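Local structure of yopT (Bacillus subtilis, 2DLB) at the interface of chains A and B. The protein is of unknown function but forms a homodimer in which long strands of the two subunits pair into shared antiparallel beta-sheet. Sequence-based numbering; all coordinates share one arbitrary frame. Chains: chain A/B, yopT.

The interface of chains A and B. Residues chain A 8, 56-59; chain B 13-15.
With CG anti to the backbone N (chi1 177°) and an extended chain beyond it, A:Lys56 runs alongside B:Val15, the two side chains pointing the same way; the lysine methylene CD lies 3.9 Å from the valine methyl CG2. B:Ile14 points its CG1 into the space between its own backbone N and carbonyl carbon (chi1 61°), which carries this branch to A:Ile8, where CG1 rests against CB and the tip CD1 and the two side chains cross obliquely. The contact is intersubunit beta-sheet, part of the two-fold interface of the homodimer. Strand 3-19 of chain B is flanked by two antiparallel strands of chain A, its counterpart 3-19 on one edge and 52-69 on the other. On the first edge, A:Ile8 and B:Ile14 exchange a reciprocal pair of backbone hydrogen bonds, A:Ile8 N to B:Ile14 O at 3.0 Å and B:Ile14 N to A:Ile8 O at 2.9 Å. The second edge is joined by B:Val15 N donating to A:Lys56 O at 3.1 Å and by A:Ser58 N donating to B:Glu13 O at 2.8 Å. B:Glu13 N in turn donates to A:Asp59 O at 3.0 Å, though A:Asp59 is poorly ordered. B:Glu13 bends at chi2 and lays its carboxylate beside the backbone of A:Ile8. On the opposite edge, the leucine methyl CD1 of A:Leu57 approaches the B:Glu13 carbonyl and lies near CG2 of B:Ile14. The backbone bonds hold the strands in register, while the aliphatic contacts pack on both faces of the sheet. Beyond the direct bonds, water 1 bridges the strands, 2.9 Å from A:Lys56 N and 2.7 Å from B:Val15 O.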
loop_
_atom_site.group_PDB
_atom_site.type_symbol
_atom_site.label_atom_id
_atom_site.label_comp_id
_atom_site.label_asym_id
_atom_site.label_seq_id
_atom_site.Cartn_x
_atom_site.Cartn_y
_atom_site.Cartn_z
ATOM N N ILE A 8 0.189 -11.471 0.113
ATOM C CA ILE A 8 -0.440 -10.802 -1.002
ATOM C C ILE A 8 0.438 -9.609 -1.401
ATOM O O ILE A 8 0.837 -8.809 -0.567
ATOM C CB ILE A 8 -1.868 -10.361 -0.665
ATOM C CG1 ILE A 8 -2.733 -11.500 -0.051
ATOM C CG2 ILE A 8 -2.542 -9.791 -1.868
ATOM C CD1 ILE A 8 -2.746 -11.481 1.489
ATOM N N LYS A 56 -1.118 -6.284 8.455
ATOM C CA LYS A 56 0.293 -6.480 8.668
ATOM C C LYS A 56 1.035 -6.275 7.335
ATOM O O LYS A 56 0.713 -6.931 6.353
ATOM C CB LYS A 56 0.594 -7.863 9.243
ATOM C CG LYS A 56 2.070 -8.147 9.425
ATOM C CD LYS A 56 2.342 -9.531 10.013
ATOM C CE LYS A 56 3.860 -9.791 10.062
ATOM N NZ LYS A 56 4.160 -11.057 10.776
ATOM N N LEU A 57 2.050 -5.416 7.366
ATOM C CA LEU A 57 2.903 -5.136 6.223
ATOM C C LEU A 57 4.247 -5.804 6.419
ATOM O O LEU A 57 4.916 -5.499 7.429
ATOM C CB LEU A 57 3.074 -3.621 6.099
ATOM C CG LEU A 57 3.848 -3.071 4.948
ATOM C CD1 LEU A 57 3.215 -3.479 3.614
ATOM C CD2 LEU A 57 3.929 -1.551 5.071
ATOM N N SER A 58 4.595 -6.702 5.508
ATOM C CA SER A 58 5.782 -7.530 5.482
ATOM C C SER A 58 6.964 -6.929 4.732
ATOM O O SER A 58 8.131 -7.222 5.048
ATOM C CB SER A 58 5.454 -8.893 4.825
ATOM O OG SER A 58 4.618 -8.739 3.691
ATOM N N ASP A 59 6.684 -6.142 3.717
ATOM C CA ASP A 59 7.688 -5.601 2.816
ATOM C C ASP A 59 7.166 -4.423 2.093
ATOM O O ASP A 59 5.975 -4.401 1.836
ATOM C CB ASP A 59 8.120 -6.656 1.733
ATOM C CG ASP A 59 9.264 -6.155 0.884
ATOM O OD1 ASP A 59 10.226 -5.658 1.509
ATOM O OD2 ASP A 59 9.253 -6.222 -0.363
ATOM N N GLU B 13 3.849 -5.970 0.383
ATOM C CA GLU B 13 3.508 -7.347 0.656
ATOM C C GLU B 13 2.810 -7.345 2.040
ATOM O O GLU B 13 3.405 -6.903 3.028
ATOM C CB GLU B 13 4.689 -8.293 0.645
ATOM C CG GLU B 13 4.319 -9.761 0.483
ATOM C CD GLU B 13 3.904 -10.165 -0.922
ATOM O OE1 GLU B 13 4.148 -9.430 -1.915
ATOM O OE2 GLU B 13 3.288 -11.266 -1.093
ATOM N N ILE B 14 1.551 -7.820 2.025
ATOM C CA ILE B 14 0.792 -7.911 3.250
ATOM C C ILE B 14 0.512 -9.370 3.614
ATOM O O ILE B 14 0.654 -10.261 2.767
ATOM C CB ILE B 14 -0.555 -7.127 3.210
ATOM C CG1 ILE B 14 -1.489 -7.667 2.124
ATOM C CG2 ILE B 14 -0.289 -5.628 3.092
ATOM C CD1 ILE B 14 -2.946 -7.250 2.328
ATOM N N VAL B 15 0.101 -9.599 4.849
ATOM C CA VAL B 15 -0.213 -10.939 5.348
ATOM C C VAL B 15 -1.688 -11.032 5.716
ATOM O O VAL B 15 -2.154 -10.118 6.418
ATOM C CB VAL B 15 0.603 -11.242 6.634
ATOM C CG1 VAL B 15 0.370 -12.681 7.110
ATOM C CG2 VAL B 15 2.068 -10.985 6.457
HETATM O O HOH W 1 -2.998 -8.495 8.352
#